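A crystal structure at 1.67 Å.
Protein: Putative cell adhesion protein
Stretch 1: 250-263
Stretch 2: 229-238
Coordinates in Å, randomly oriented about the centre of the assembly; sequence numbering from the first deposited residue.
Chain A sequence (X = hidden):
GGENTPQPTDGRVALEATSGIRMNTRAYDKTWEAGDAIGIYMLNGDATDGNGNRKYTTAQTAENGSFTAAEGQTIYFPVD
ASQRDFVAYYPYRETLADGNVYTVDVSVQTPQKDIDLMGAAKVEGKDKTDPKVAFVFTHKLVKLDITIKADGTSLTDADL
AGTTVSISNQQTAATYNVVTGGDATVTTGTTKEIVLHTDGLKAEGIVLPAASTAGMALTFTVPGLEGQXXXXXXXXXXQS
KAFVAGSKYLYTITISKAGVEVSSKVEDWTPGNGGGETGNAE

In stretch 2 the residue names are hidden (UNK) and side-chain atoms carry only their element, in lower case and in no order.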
# COMPACT_ATOMS: atom_id res chain seq x y z
N LEU A 250 -1.90 -4.38 -13.83
CA LEU A 250 -1.03 -3.80 -14.83
C LEU A 250 -1.80 -3.66 -16.11
O LEU A 250 -2.33 -4.64 -16.63
CB LEU A 250 0.24 -4.66 -15.04
CG LEU A 250 1.11 -4.82 -13.79
CD1 LEU A 250 0.84 -6.13 -13.11
CD2 LEU A 250 2.58 -4.68 -14.15
N TYR A 251 -1.91 -2.42 -16.60
CA TYR A 251 -2.61 -2.18 -17.86
C TYR A 251 -1.67 -1.62 -18.89
O TYR A 251 -0.92 -0.68 -18.60
CB TYR A 251 -3.79 -1.20 -17.68
CG TYR A 251 -4.85 -1.65 -16.69
CD1 TYR A 251 -5.82 -2.59 -17.05
CD2 TYR A 251 -4.93 -1.08 -15.42
CE1 TYR A 251 -6.81 -2.98 -16.16
CE2 TYR A 251 -5.91 -1.48 -14.51
CZ TYR A 251 -6.85 -2.42 -14.89
OH TYR A 251 -7.83 -2.80 -14.01
N THR A 252 -1.72 -2.17 -20.12
CA THR A 252 -0.99 -1.61 -21.25
C THR A 252 -2.04 -1.00 -22.15
O THR A 252 -2.92 -1.71 -22.66
CB THR A 252 -0.07 -2.62 -21.95
OG1 THR A 252 0.89 -3.10 -21.02
CG2 THR A 252 0.66 -1.99 -23.15
N ILE A 253 -1.98 0.32 -22.32
CA ILE A 253 -2.95 1.07 -23.10
C ILE A 253 -2.36 1.43 -24.44
O ILE A 253 -1.35 2.12 -24.50
CB ILE A 253 -3.37 2.37 -22.33
CG1 ILE A 253 -3.53 2.16 -20.79
CG2 ILE A 253 -4.53 3.11 -23.00
CD1 ILE A 253 -4.69 1.41 -20.33
N THR A 254 -3.00 0.98 -25.53
CA THR A 254 -2.57 1.37 -26.86
C THR A 254 -3.57 2.41 -27.37
O THR A 254 -4.75 2.11 -27.56
CB THR A 254 -2.42 0.17 -27.82
OG1 THR A 254 -1.53 -0.77 -27.24
CG2 THR A 254 -1.88 0.61 -29.18
N ILE A 255 -3.08 3.62 -27.65
CA ILE A 255 -3.95 4.69 -28.10
C ILE A 255 -3.83 4.91 -29.61
O ILE A 255 -2.72 5.03 -30.15
CB ILE A 255 -3.69 5.99 -27.30
CG1 ILE A 255 -3.80 5.74 -25.76
CG2 ILE A 255 -4.63 7.14 -27.77
CD1 ILE A 255 -3.54 7.01 -24.87
N SER A 256 -4.99 4.99 -30.27
CA SER A 256 -5.12 5.27 -31.68
C SER A 256 -6.14 6.42 -31.85
O SER A 256 -6.84 6.74 -30.89
CB SER A 256 -5.56 4.01 -32.42
OG SER A 256 -6.96 3.82 -32.40
N LYS A 257 -6.21 7.05 -33.02
CA LYS A 257 -7.20 8.10 -33.26
C LYS A 257 -8.62 7.51 -33.17
O LYS A 257 -9.54 8.18 -32.72
CB LYS A 257 -6.98 8.77 -34.61
CG LYS A 257 -5.86 9.80 -34.60
CD LYS A 257 -5.72 10.47 -35.97
CE LYS A 257 -4.75 11.63 -35.97
NZ LYS A 257 -4.75 12.35 -37.28
N ALA A 258 -8.78 6.23 -33.54
CA ALA A 258 -10.05 5.52 -33.51
C ALA A 258 -10.48 5.13 -32.08
O ALA A 258 -11.64 4.81 -31.87
CB ALA A 258 -9.96 4.29 -34.39
N GLY A 259 -9.54 5.15 -31.13
CA GLY A 259 -9.82 4.79 -29.75
C GLY A 259 -8.70 4.05 -29.05
O GLY A 259 -7.60 3.91 -29.59
N VAL A 260 -8.99 3.57 -27.83
CA VAL A 260 -7.98 2.89 -27.03
C VAL A 260 -8.27 1.40 -26.95
O VAL A 260 -9.42 0.96 -27.07
CB VAL A 260 -7.81 3.49 -25.60
CG1 VAL A 260 -7.48 4.97 -25.64
CG2 VAL A 260 -9.02 3.23 -24.73
N GLU A 261 -7.22 0.62 -26.69
CA GLU A 261 -7.28 -0.81 -26.46
C GLU A 261 -6.39 -1.14 -25.31
O GLU A 261 -5.35 -0.50 -25.15
CB GLU A 261 -6.87 -1.57 -27.69
CG GLU A 261 -8.05 -1.80 -28.59
CD GLU A 261 -7.65 -2.55 -29.83
OE1 GLU A 261 -6.46 -2.93 -29.94
OE2 GLU A 261 -8.54 -2.80 -30.67
N VAL A 262 -6.82 -2.08 -24.48
CA VAL A 262 -6.09 -2.36 -23.26
C VAL A 262 -5.86 -3.85 -23.06
O VAL A 262 -6.76 -4.65 -23.29
CB VAL A 262 -6.91 -1.76 -22.07
CG1 VAL A 262 -6.25 -2.01 -20.72
CG2 VAL A 262 -7.21 -0.27 -22.28
N SER A 263 -4.63 -4.20 -22.62
CA SER A 263 -4.26 -5.54 -22.21
C SER A 263 -4.07 -5.46 -20.72
O SER A 263 -3.56 -4.45 -20.23
CB SER A 263 -3.02 -6.05 -22.94
OG SER A 263 -1.83 -5.38 -22.56
N UNK A 229 -10.32 13.53 -24.91
CA UNK A 229 -10.39 12.54 -23.84
C UNK A 229 -10.97 11.22 -24.34
O UNK A 229 -12.03 11.20 -24.97
c UNK A 229 -11.22 13.06 -22.68
N UNK A 230 -10.24 10.13 -24.07
CA UNK A 230 -10.62 8.74 -24.35
C UNK A 230 -11.03 8.10 -23.05
O UNK A 230 -10.37 8.35 -22.03
c UNK A 230 -9.45 7.94 -27.46
c UNK A 230 -7.89 9.36 -26.35
c UNK A 230 -7.96 9.30 -28.74
c UNK A 230 -8.93 8.45 -26.28
c UNK A 230 -8.98 8.39 -28.69
c UNK A 230 -9.44 7.96 -24.95
c UNK A 230 -7.42 9.80 -27.58
N UNK A 231 -12.11 7.30 -23.06
CA UNK A 231 -12.63 6.62 -21.87
C UNK A 231 -12.62 5.13 -22.09
O UNK A 231 -12.94 4.66 -23.19
c UNK A 231 -14.05 7.11 -21.52
n UNK A 231 -13.90 9.36 -20.40
c UNK A 231 -14.09 10.62 -20.75
n UNK A 231 -14.46 10.72 -22.03
c UNK A 231 -14.18 8.60 -21.52
c UNK A 231 -14.53 9.44 -22.53
N UNK A 232 -12.23 4.36 -21.06
CA UNK A 232 -12.20 2.91 -21.16
C UNK A 232 -12.76 2.30 -19.88
O UNK A 232 -12.36 2.70 -18.79
c UNK A 232 -10.63 0.92 -21.41
c UNK A 232 -10.97 0.03 -22.39
c UNK A 232 -9.69 0.46 -19.02
c UNK A 232 -9.35 -1.90 -18.59
c UNK A 232 -9.84 -2.26 -19.83
c UNK A 232 -10.16 0.14 -20.30
c UNK A 232 -10.77 2.42 -21.45
n UNK A 232 -10.73 -1.26 -21.97
c UNK A 232 -10.24 -1.22 -20.68
c UNK A 232 -9.28 -0.57 -18.18
N UNK A 233 -13.71 1.35 -20.02
CA UNK A 233 -14.35 0.73 -18.87
C UNK A 233 -13.46 -0.33 -18.23
O UNK A 233 -13.12 -1.35 -18.85
c UNK A 233 -16.89 1.12 -18.99
o UNK A 233 -16.86 1.84 -17.95
o UNK A 233 -17.85 1.12 -19.80
c UNK A 233 -15.74 0.15 -19.24
N UNK A 234 -13.07 -0.09 -16.96
CA UNK A 234 -12.21 -0.98 -16.18
C UNK A 234 -12.79 -2.40 -16.13
O UNK A 234 -12.03 -3.37 -16.28
c UNK A 234 -11.20 0.92 -14.86
c UNK A 234 -11.92 -0.42 -14.76
c UNK A 234 -11.12 -1.41 -13.90
N UNK A 235 -14.12 -2.53 -16.00
CA UNK A 235 -14.81 -3.82 -15.91
C UNK A 235 -14.76 -4.63 -17.24
O UNK A 235 -14.99 -5.84 -17.21
o UNK A 235 -16.62 -5.36 -13.83
c UNK A 235 -16.25 -3.61 -15.44
n UNK A 235 -17.80 -5.43 -15.73
c UNK A 235 -16.91 -4.87 -14.93
N UNK A 236 -14.38 -3.99 -18.36
CA UNK A 236 -14.28 -4.72 -19.63
C UNK A 236 -12.99 -5.56 -19.70
O UNK A 236 -12.90 -6.46 -20.54
o UNK A 236 -13.18 -3.03 -21.01
c UNK A 236 -14.38 -3.76 -20.82
N UNK A 237 -12.01 -5.32 -18.79
CA UNK A 237 -10.77 -6.10 -18.76
C UNK A 237 -11.02 -7.46 -18.14
O UNK A 237 -11.81 -7.58 -17.20
c UNK A 237 -9.68 -5.37 -18.00
N UNK A 238 -10.33 -8.49 -18.67
CA UNK A 238 -10.46 -9.86 -18.20
C UNK A 238 -9.95 -10.01 -16.78
O UNK A 238 -10.57 -10.71 -15.98
c UNK A 238 -9.70 -10.81 -19.11

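Stretch 1 is a hairpin whose two strands are joined by a type I beta turn from Ser256 to Gly259; stretch 2 packs some of its side chains against it. Position 229 carries a single carbon beyond CA, so it is alanine. Ala229 lies out of reach of the hairpin, and its small methyl adds nothing to the contact.

Position 230 has seven side-chain carbons, one followed by a six-membered ring with no heteroatom. The side chain points toward the hairpin and meets its turn end, with Ile255 CG2 over one ring face and Val260 CG1 and Gly259 CA close by. This is phenylalanine. Ile255 CG2 is 3.9 Å from Phe230 CE2, a CH-pi contact. Val260 CG1 lies 3.6 Å from Phe230 CB, and Gly259 CA approaches Phe230 CE1 to 3.8 Å. A flat, wholly apolar ring suits this site, being broad enough to touch both strands and the turn. Gly259 adopts phi/psi of 143/-173, where a CB would be jammed against the preceding carbonyl oxygen, so the backbone itself calls for glycine there.

At 231 one carbon leads to a five-membered ring of three carbons and two nitrogens, which points away from stretch 1 and identifies histidine. His231 is exposed, as suits a polar ring; its ND1 is hydrogen-bonded elsewhere in the structure.

The side chain at 232 is the bulkiest of the stretch: one carbon, then fused five- and six-membered rings holding eight carbons and one nitrogen. It points toward the hairpin, following the alternation of a strand; Val262 CG2 stands over the five-membered ring, and the six-membered ring reaches Tyr251. Only tryptophan fits. Val262 CG2 is 3.5 Å from the centroid of the Trp232 five-membered ring and just 6° off the normal, while Val260 CG2 lies 3.8 Å from Trp232 CB. The long indole brings Trp232 CH2 to 3.7 Å from Tyr251 CE1; its edge is directed at the tyrosine face in an offset edge-to-face pair.

Position 233 shows two carbons, the second bearing two oxygens: aspartate. Asp233 is exposed and out of reach, so its carboxylate avoids the apolar contact.

At 234 one carbon carries two others, and one branch nears Tyr251 OH. This is valine. Within a short 3-10 segment, compact Val234 places CG1 3.6 Å from Tyr251 OH.

Position 235 has two carbons, the second carrying one oxygen and one nitrogen, hence asparagine. Asn235 points away from the hairpin, partly exposed and without contact to it, so a polar amide is tolerated.

One carbon and one oxygen at 236 make serine. Ser236 OG donates to Asp233 O at 2.7 Å, and Ser236 N bonds to Asp233 O at 3.0 Å, bridging the two residues.

Position 237 has one carbon, which meets the edge of the Tyr251 ring: alanine. Ala237 CB is 4.2 Å from Tyr251 CE1, where a small methyl fits. The lone carbon at 238 also means alanine; Ala238 is exposed and out of reach.

No hydrogen bond crosses between the stretches. The contact is one of packing: Phe230 and Trp232 supply most of stretch 2's covered surface, meeting Ile255, Val260, Val262 and Tyr251, while Val234 and Ala237 extend it around the tyrosine.

Stretch 2 229-238: AFHWDVNSAA
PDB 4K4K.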